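Local coordinates for putative endonuclease/exonuclease/phosphatase family protein (Bacteroides thetaiotaomicron, PDB 3MPR) that probably acts as a metal-dependent phosphodiesterase of the endonuclease/exonuclease/phosphatase family, hydrolysing nucleic acid or a related phosphate ester, at residues A[12-17]-A[33-38]; A[40-45]-A[244-249]. All coordinates share one frame; numbering follows the deposited sequence.

Contact 1. Residues A[12-17]-A[33-38]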
ATOM      1  N   TYR A  12     -13.506   5.267   0.572  1.00  6.30           N
ATOM      2  CA  TYR A  12     -13.634   3.821   0.788  1.00  9.60           C
ATOM      3  C   TYR A  12     -15.059   3.477   1.160  1.00  8.64           C
ATOM      4  O   TYR A  12     -15.530   3.857   2.236  1.00 11.52           O
ATOM      5  CB  TYR A  12     -12.711   3.402   1.925  1.00  6.39           C
ATOM      6  CG  TYR A  12     -12.322   1.935   1.964  1.00 10.19           C
ATOM      7  CD1 TYR A  12     -12.803   1.028   1.031  1.00  8.56           C
ATOM      8  CD2 TYR A  12     -11.456   1.466   2.943  1.00  9.15           C
ATOM      9  CE1 TYR A  12     -12.430  -0.315   1.074  1.00  8.28           C
ATOM     10  CE2 TYR A  12     -11.073   0.120   2.996  1.00 11.25           C
ATOM     11  CZ  TYR A  12     -11.566  -0.761   2.064  1.00 12.87           C
ATOM     12  OH  TYR A  12     -11.183  -2.088   2.115  1.00 15.22           O
ATOM     13  N   ASN A  13     -15.743   2.756   0.277  1.00  7.72           N
ATOM     14  CA  ASN A  13     -17.069   2.238   0.591  1.00 10.56           C
ATOM     15  C   ASN A  13     -16.915   0.969   1.431  1.00 10.98           C
ATOM     16  O   ASN A  13     -16.419  -0.043   0.945  1.00  8.57           O
ATOM     17  CB  ASN A  13     -17.837   1.944  -0.695  1.00 10.50           C
ATOM     18  CG  ASN A  13     -19.227   1.391  -0.433  1.00  9.99           C
ATOM     19  OD1 ASN A  13     -19.450   0.691   0.550  1.00 11.59           O
ATOM     20  ND2 ASN A  13     -20.168   1.715  -1.308  1.00 11.38           N
ATOM     21  N   LEU A  14     -17.339   1.032   2.691  1.00  9.58           N
ATOM     22  CA  LEU A  14     -17.046  -0.028   3.658  1.00  7.81           C
ATOM     23  C   LEU A  14     -18.086  -1.152   3.637  1.00  9.55           C
ATOM     24  O   LEU A  14     -17.929  -2.166   4.325  1.00 11.32           O
ATOM     25  CB  LEU A  14     -16.900   0.558   5.070  1.00  9.01           C
ATOM     26  CG  LEU A  14     -15.858   1.678   5.224  1.00 11.40           C
ATOM     27  CD1 LEU A  14     -15.520   1.889   6.695  1.00 10.52           C
ATOM     28  CD2 LEU A  14     -14.594   1.375   4.434  1.00  8.65           C
ATOM     29  N   ARG A  15     -19.142  -0.959   2.849  1.00 10.48           N
ATOM     30  CA  ARG A  15     -20.214  -1.948   2.695  1.00 10.32           C
ATOM     31  C   ARG A  15     -21.094  -2.084   3.947  1.00 12.70           C
ATOM     32  O   ARG A  15     -20.629  -2.448   5.031  1.00 10.66           O
ATOM     33  CB  ARG A  15     -19.651  -3.307   2.273  1.00 13.68           C
ATOM     34  CG  ARG A  15     -20.711  -4.374   2.007  1.00 14.82           C
ATOM     35  CD  ARG A  15     -21.681  -3.904   0.928  1.00 18.57           C
ATOM     36  NE  ARG A  15     -22.642  -4.934   0.537  1.00 21.31           N
ATOM     37  CZ  ARG A  15     -23.765  -4.668  -0.121  1.00 31.68           C
ATOM     38  NH1 ARG A  15     -24.055  -3.410  -0.439  1.00 35.83           N
ATOM     39  NH2 ARG A  15     -24.600  -5.644  -0.450  1.00 31.06           N
ATOM     40  N   ASN A  16     -22.375  -1.777   3.796  1.00 14.04           N
ATOM     41  CA  ASN A  16     -23.276  -1.835   4.938  1.00 13.39           C
ATOM     42  C   ASN A  16     -23.307  -3.242   5.539  1.00 15.55           C
ATOM     43  O   ASN A  16     -23.234  -4.242   4.822  1.00 15.20           O
ATOM     44  CB  ASN A  16     -24.680  -1.384   4.539  1.00 10.64           C
ATOM     45  CG  ASN A  16     -25.398  -2.407   3.699  1.00 16.84           C
ATOM     46  OD1 ASN A  16     -25.433  -2.314   2.475  1.00 21.39           O
ATOM     47  ND2 ASN A  16     -25.973  -3.404   4.355  1.00 11.78           N
ATOM     48  N   ALA A  17     -23.407  -3.309   6.858  1.00 12.02           N
ATOM     49  CA  ALA A  17     -23.469  -4.593   7.542  1.00 15.44           C
ATOM     50  C   ALA A  17     -24.837  -5.236   7.338  1.00 20.56           C
ATOM     51  O   ALA A  17     -25.859  -4.649   7.681  1.00 22.60           O
ATOM     52  CB  ALA A  17     -23.159  -4.430   9.015  1.00 11.88           C
ATOM     53  N   PRO A  33     -11.921  -5.354  10.950  1.00 11.07           N
ATOM     54  CA  PRO A  33     -10.591  -5.226  11.545  1.00 10.16           C
ATOM     55  C   PRO A  33      -9.511  -5.097  10.464  1.00  9.63           C
ATOM     56  O   PRO A  33      -8.532  -4.388  10.675  1.00  9.14           O
ATOM     57  CB  PRO A  33     -10.434  -6.530  12.330  1.00 12.55           C
ATOM     58  CG  PRO A  33     -11.865  -6.907  12.693  1.00 14.55           C
ATOM     59  CD  PRO A  33     -12.635  -6.547  11.437  1.00 13.56           C
ATOM     60  N   VAL A  34      -9.700  -5.750   9.321  1.00  8.76           N
ATOM     61  CA  VAL A  34      -8.763  -5.618   8.190  1.00  9.26           C
ATOM     62  C   VAL A  34      -8.848  -4.223   7.555  1.00 10.47           C
ATOM     63  O   VAL A  34      -7.826  -3.587   7.271  1.00 12.02           O
ATOM     64  CB  VAL A  34      -9.030  -6.705   7.120  1.00  9.68           C
ATOM     65  CG1 VAL A  34      -7.995  -6.628   5.994  1.00  8.47           C
ATOM     66  CG2 VAL A  34      -9.004  -8.094   7.764  1.00 13.15           C
ATOM     67  N   ILE A  35     -10.070  -3.747   7.327  1.00  6.27           N
ATOM     68  CA  ILE A  35     -10.277  -2.371   6.875  1.00 11.05           C
ATOM     69  C   ILE A  35      -9.510  -1.381   7.762  1.00 10.33           C
ATOM     70  O   ILE A  35      -8.801  -0.514   7.258  1.00 11.51           O
ATOM     71  CB  ILE A  35     -11.781  -2.004   6.843  1.00  8.78           C
ATOM     72  CG1 ILE A  35     -12.516  -2.829   5.787  1.00 11.79           C
ATOM     73  CG2 ILE A  35     -11.982  -0.491   6.616  1.00 10.69           C
ATOM     74  CD1 ILE A  35     -14.050  -2.668   5.813  1.00  9.78           C
ATOM     75  N   ALA A  36      -9.640  -1.517   9.082  1.00  9.41           N
ATOM     76  CA  ALA A  36      -8.961  -0.601  10.003  1.00  9.99           C
ATOM     77  C   ALA A  36      -7.447  -0.705   9.871  1.00 10.37           C
ATOM     78  O   ALA A  36      -6.758   0.310   9.831  1.00  8.44           O
ATOM     79  CB  ALA A  36      -9.389  -0.841  11.461  1.00  6.91           C
ATOM     80  N   GLN A  37      -6.927  -1.927   9.796  1.00  7.65           N
ATOM     81  CA  GLN A  37      -5.498  -2.101   9.523  1.00 12.55           C
ATOM     82  C   GLN A  37      -5.038  -1.401   8.238  1.00 12.66           C
ATOM     83  O   GLN A  37      -3.960  -0.812   8.209  1.00  8.12           O
ATOM     84  CB  GLN A  37      -5.097  -3.580   9.505  1.00 10.29           C
ATOM     85  CG  GLN A  37      -4.959  -4.196  10.908  1.00 15.38           C
ATOM     86  CD  GLN A  37      -3.724  -5.073  11.033  1.00 18.64           C
ATOM     87  OE1 GLN A  37      -3.742  -6.237  10.635  1.00 19.38           O
ATOM     88  NE2 GLN A  37      -2.633  -4.507  11.566  1.00 14.84           N
HETATM   89  N   MSE A  38      -5.835  -1.463   7.174  1.00  7.76           N
HETATM   90  CA  MSE A  38      -5.437  -0.788   5.928  1.00 10.75           C
HETATM   91  C   MSE A  38      -5.349   0.726   6.099  1.00 11.35           C
HETATM   92  O   MSE A  38      -4.416   1.364   5.607  1.00 10.30           O
HETATM   93  CB  MSE A  38      -6.401  -1.105   4.794  1.00 10.10           C
HETATM   94  CG  MSE A  38      -6.434  -2.570   4.404  1.00 14.85           C
HETATM   95 SE   MSE A  38      -7.516  -2.843   2.802  1.00 27.14          SE
HETATM   96  CE  MSE A  38      -6.436  -1.820   1.560  1.00 11.35           C
TER

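Contact 2. Residues A[40-45]-A[244-249]. With ACY (acetic acid), chain E.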
ATOM      1  N   GLN A  40      -4.696   2.326   8.788  1.00  5.75           N
ATOM      2  CA  GLN A  40      -3.527   2.628   9.588  1.00  6.84           C
ATOM      3  C   GLN A  40      -2.254   2.428   8.789  1.00  9.38           C
ATOM      4  O   GLN A  40      -1.403   3.317   8.735  1.00 10.65           O
ATOM      5  CB  GLN A  40      -3.522   1.754  10.847  1.00  9.79           C
ATOM      6  CG  GLN A  40      -4.692   2.054  11.769  1.00 13.57           C
ATOM      7  CD  GLN A  40      -4.765   1.104  12.951  1.00 12.23           C
ATOM      8  OE1 GLN A  40      -4.660  -0.116  12.793  1.00 11.40           O
ATOM      9  NE2 GLN A  40      -4.933   1.660  14.141  1.00 12.58           N
ATOM     10  N   TYR A  41      -2.136   1.269   8.146  1.00  7.06           N
ATOM     11  CA  TYR A  41      -0.913   0.956   7.405  1.00  8.26           C
ATOM     12  C   TYR A  41      -0.678   1.904   6.236  1.00  7.97           C
ATOM     13  O   TYR A  41       0.463   2.282   5.944  1.00  9.00           O
ATOM     14  CB  TYR A  41      -0.930  -0.489   6.900  1.00  7.25           C
ATOM     15  CG  TYR A  41       0.399  -0.876   6.290  1.00  9.29           C
ATOM     16  CD1 TYR A  41       1.458  -1.251   7.091  1.00  9.25           C
ATOM     17  CD2 TYR A  41       0.604  -0.815   4.912  1.00  8.14           C
ATOM     18  CE1 TYR A  41       2.676  -1.595   6.552  1.00  2.90           C
ATOM     19  CE2 TYR A  41       1.829  -1.149   4.364  1.00  7.06           C
ATOM     20  CZ  TYR A  41       2.856  -1.538   5.185  1.00  9.02           C
ATOM     21  OH  TYR A  41       4.084  -1.855   4.651  1.00 13.34           O
ATOM     22  N   HIS A  42      -1.759   2.282   5.562  1.00  6.18           N
ATOM     23  CA  HIS A  42      -1.659   3.138   4.382  1.00  7.35           C
ATOM     24  C   HIS A  42      -1.781   4.626   4.709  1.00  9.67           C
ATOM     25  O   HIS A  42      -1.883   5.456   3.814  1.00 12.28           O
ATOM     26  CB  HIS A  42      -2.662   2.704   3.312  1.00  7.33           C
ATOM     27  CG  HIS A  42      -2.292   1.412   2.645  1.00  8.63           C
ATOM     28  ND1 HIS A  42      -2.900   0.211   2.944  1.00 15.03           N
ATOM     29  CD2 HIS A  42      -1.358   1.136   1.703  1.00  7.59           C
ATOM     30  CE1 HIS A  42      -2.355  -0.749   2.215  1.00 10.92           C
ATOM     31  NE2 HIS A  42      -1.423  -0.211   1.449  1.00 12.21           N
ATOM     32  N   ASP A  43      -1.742   4.948   5.996  1.00  9.67           N
ATOM     33  CA  ASP A  43      -1.623   6.321   6.466  1.00 11.59           C
ATOM     34  C   ASP A  43      -2.702   7.272   5.932  1.00 11.99           C
ATOM     35  O   ASP A  43      -2.376   8.348   5.419  1.00 12.30           O
ATOM     36  CB  ASP A  43      -0.242   6.883   6.103  1.00 15.78           C
ATOM     37  CG  ASP A  43       0.895   6.139   6.787  1.00 21.92           C
ATOM     38  OD1 ASP A  43       0.746   5.777   7.972  1.00 20.55           O
ATOM     39  OD2 ASP A  43       1.936   5.916   6.129  1.00 20.80           O
ATOM     40  N   PHE A  44      -3.974   6.900   6.039  1.00  8.14           N
ATOM     41  CA  PHE A  44      -5.025   7.838   5.620  1.00 11.51           C
ATOM     42  C   PHE A  44      -5.116   8.983   6.657  1.00 13.72           C
ATOM     43  O   PHE A  44      -5.420   8.743   7.826  1.00 12.32           O
ATOM     44  CB  PHE A  44      -6.403   7.162   5.528  1.00 10.25           C
ATOM     45  CG  PHE A  44      -6.516   6.034   4.520  1.00 12.31           C
ATOM     46  CD1 PHE A  44      -5.484   5.711   3.655  1.00 13.55           C
ATOM     47  CD2 PHE A  44      -7.703   5.304   4.443  1.00 10.15           C
ATOM     48  CE1 PHE A  44      -5.627   4.661   2.739  1.00 11.18           C
ATOM     49  CE2 PHE A  44      -7.860   4.265   3.526  1.00  8.82           C
ATOM     50  CZ  PHE A  44      -6.812   3.944   2.669  1.00 11.03           C
ATOM     51  N   ASP A  45      -4.853  10.220   6.245  1.00  8.82           N
ATOM     52  CA  ASP A  45      -5.013  11.350   7.154  1.00  6.73           C
ATOM     53  C   ASP A  45      -6.488  11.659   7.364  1.00  8.08           C
ATOM     54  O   ASP A  45      -6.931  11.974   8.463  1.00  7.87           O
ATOM     55  CB  ASP A  45      -4.350  12.603   6.583  1.00  1.95           C
ATOM     56  CG  ASP A  45      -2.836  12.497   6.536  1.00 11.91           C
ATOM     57  OD1 ASP A  45      -2.255  11.711   7.323  1.00 15.93           O
ATOM     58  OD2 ASP A  45      -2.236  13.205   5.713  1.00 13.03           O
ATOM     59  N   LEU A 244      -5.932   0.201  -3.746  1.00  7.71           N
ATOM     60  CA  LEU A 244      -5.300  -0.774  -2.863  1.00  6.13           C
ATOM     61  C   LEU A 244      -6.060  -2.103  -2.926  1.00  8.54           C
ATOM     62  O   LEU A 244      -7.209  -2.202  -2.499  1.00  9.90           O
ATOM     63  CB  LEU A 244      -5.245  -0.222  -1.433  1.00  4.42           C
ATOM     64  CG  LEU A 244      -4.701   1.226  -1.400  1.00  8.67           C
ATOM     65  CD1 LEU A 244      -4.646   1.789   0.017  1.00  6.74           C
ATOM     66  CD2 LEU A 244      -3.326   1.314  -2.059  1.00 12.74           C
ATOM     67  N   THR A 245      -5.396  -3.118  -3.463  1.00  6.40           N
ATOM     68  CA  THR A 245      -6.016  -4.413  -3.738  1.00  5.95           C
ATOM     69  C   THR A 245      -5.776  -5.441  -2.628  1.00 11.68           C
ATOM     70  O   THR A 245      -6.027  -6.639  -2.819  1.00  9.74           O
ATOM     71  CB  THR A 245      -5.485  -4.983  -5.086  1.00  6.85           C
ATOM     72  OG1 THR A 245      -4.061  -5.148  -5.030  1.00  9.21           O
ATOM     73  CG2 THR A 245      -5.826  -4.026  -6.233  1.00  8.12           C
ATOM     74  N   ASP A 246      -5.318  -4.968  -1.468  1.00  6.64           N
ATOM     75  CA  ASP A 246      -4.912  -5.851  -0.375  1.00  8.80           C
ATOM     76  C   ASP A 246      -6.041  -6.836  -0.101  1.00  8.23           C
ATOM     77  O   ASP A 246      -7.213  -6.454  -0.125  1.00  7.97           O
ATOM     78  CB  ASP A 246      -4.654  -5.064   0.918  1.00  4.24           C
ATOM     79  CG  ASP A 246      -3.657  -3.928   0.759  1.00 12.72           C
ATOM     80  OD1 ASP A 246      -3.599  -3.293  -0.316  1.00 10.84           O
ATOM     81  OD2 ASP A 246      -2.964  -3.634   1.764  1.00 11.08           O
ATOM     82  N   THR A 247      -5.699  -8.097   0.157  1.00 10.04           N
ATOM     83  CA  THR A 247      -6.710  -9.086   0.539  1.00  7.28           C
ATOM     84  C   THR A 247      -6.304  -9.873   1.778  1.00  6.99           C
ATOM     85  O   THR A 247      -5.111 -10.100   2.029  1.00  9.11           O
ATOM     86  CB  THR A 247      -6.967 -10.119  -0.599  1.00  5.24           C
ATOM     87  OG1 THR A 247      -5.712 -10.607  -1.086  1.00 10.23           O
ATOM     88  CG2 THR A 247      -7.732  -9.494  -1.747  1.00  4.64           C
ATOM     89  N   TYR A 248      -7.300 -10.305   2.540  1.00  7.44           N
ATOM     90  CA  TYR A 248      -7.060 -11.204   3.657  1.00  7.30           C
ATOM     91  C   TYR A 248      -7.483 -12.621   3.258  1.00  6.85           C
ATOM     92  O   TYR A 248      -7.789 -12.872   2.088  1.00 11.43           O
ATOM     93  CB  TYR A 248      -7.762 -10.703   4.936  1.00  7.04           C
ATOM     94  CG  TYR A 248      -9.286 -10.815   4.973  1.00  8.11           C
ATOM     95  CD1 TYR A 248      -9.897 -11.827   5.695  1.00 11.46           C
ATOM     96  CD2 TYR A 248     -10.101  -9.885   4.339  1.00  8.46           C
ATOM     97  CE1 TYR A 248     -11.273 -11.933   5.767  1.00 11.49           C
ATOM     98  CE2 TYR A 248     -11.502  -9.981   4.406  1.00  9.97           C
ATOM     99  CZ  TYR A 248     -12.073 -11.016   5.129  1.00 10.13           C
ATOM    100  OH  TYR A 248     -13.440 -11.167   5.217  1.00 12.72           O
ATOM    101  N   ARG A 249      -7.472 -13.554   4.206  1.00  8.41           N
ATOM    102  CA  ARG A 249      -7.801 -14.940   3.876  1.00 10.44           C
ATOM    103  C   ARG A 249      -8.764 -15.492   4.899  1.00 11.31           C
ATOM    104  O   ARG A 249      -8.697 -15.132   6.073  1.00 10.40           O
ATOM    105  CB  ARG A 249      -6.552 -15.825   3.851  1.00 11.39           C
ATOM    106  CG  ARG A 249      -5.478 -15.417   2.829  1.00 10.73           C
ATOM    107  CD  ARG A 249      -5.840 -15.764   1.373  1.00  9.15           C
ATOM    108  NE  ARG A 249      -4.736 -15.377   0.493  1.00 11.94           N
ATOM    109  CZ  ARG A 249      -4.583 -14.161  -0.018  1.00 10.27           C
ATOM    110  NH1 ARG A 249      -5.495 -13.222   0.227  1.00  6.96           N
ATOM    111  NH2 ARG A 249      -3.527 -13.884  -0.784  1.00  7.64           N
TER
HETATM  112  C   ACY E1310      -5.819 -12.609   7.639  1.00 34.07           C
HETATM  113  O   ACY E1310      -6.886 -12.112   8.079  1.00 41.69           O
HETATM  114  OXT ACY E1310      -5.621 -12.957   6.442  1.00 15.97           O
HETATM  115  CH3 ACY E1310      -4.708 -12.774   8.632  1.00 33.45           C
HETATM  116  O   HOH W   1      -1.431  -2.113  -1.472  1.00 34.25           O

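Contact 1. Residues A[12-17]-A[33-38]
I35 extends from helix 28-41 onto Y12, near the end of strand 5-13, and L14 just past it, and its CG2 does most of the touching. This methyl comes obliquely to the Y12 ring, 3.8 Å from CE2, and meets CD2 of L14 at 3.9 Å. The same L14 CD2 lies over one face of the Y12 ring, offset toward its rim, closing the cluster. Y12 has CG anti to the backbone N (chi1 -158°), which turns the ring toward the helix; its OH ends 3.8 Å from SE of selenomethionine M38, whose side chain crosses it at about a right angle. No hydrogen bond joins the segments. Past L14 the chain, R15 to A17, is partly exposed and polar links replace the packing: the backbone N of R15 donates to OD1 of the buried N13 at 2.8 Å, an Asx turn, and R15 forms salt bridges to D21 and E51. V34 and Q37 of the helix meet the second subunit. N13 ND2 is hydrogen-bonded to D178 and to the magnesium ligand E51 (no metal is bound to this chain); the cluster lies beside the strand end leading to the metal site of the DNase I-like fold.

Contact 2. Residues A[40-45]-A[244-249]
H42 extends from the end of helix 28-41 toward L244 and D246, its CG opposite the carbonyl carbon and beside the backbone N (chi1 -72°), which turns the imidazole toward both. From CB, 4.0 Å from L244 CD1, the side chain runs to CG, which this methyl approaches to 3.5 Å over one ring face, a CH-pi contact 15° off the ring normal. ND1 makes a weak hydrogen bond to M38 O, while CD2 lies 3.8 Å from L244 CD1. At the tip, CE1, at the ring edge, lies 3.0 Å from OD2 of D246, which sits in the ring plane, with ring and carboxylate 69° apart. A water 2.7 Å from D246 OD1 also lies near NE2, a long, weak link at best. Y41 CD2 lies over the opposite face. The helix ends here in a Schellman motif, with D43 at positive phi as C-prime, and F44 follows, its CZ bringing the ring edge to L244 CD1 at 4.0 Å. An alanine in place of H42 is likely to leave that methyl without its aromatic cover and open a gap beside D246. D246 OD2 has a stronger partner in Y208 of the second subunit.

How the contacts relate
Helix 28-41 ties the two contacts together: contact 1 uses its middle turns and contact 2 its C-terminal end, their centres about 9 Å apart. M38 bridges them, its CE lying 3.6 Å from D246 CG and equally far from L244 CB, while V34 CG2 packs 3.9 Å from Y248 CG. The chain completes contact 1 before contact 2 begins, and the latter brings in a segment from some 200 residues further on. Contact 1 is the nearer to the metal site, the side chains of L14 and E51 being about 6 Å apart; no magnesium is bound to this chain in the model. Both reach the second subunit, whose Y208 packs on M38, so that one tyrosine touches both contacts.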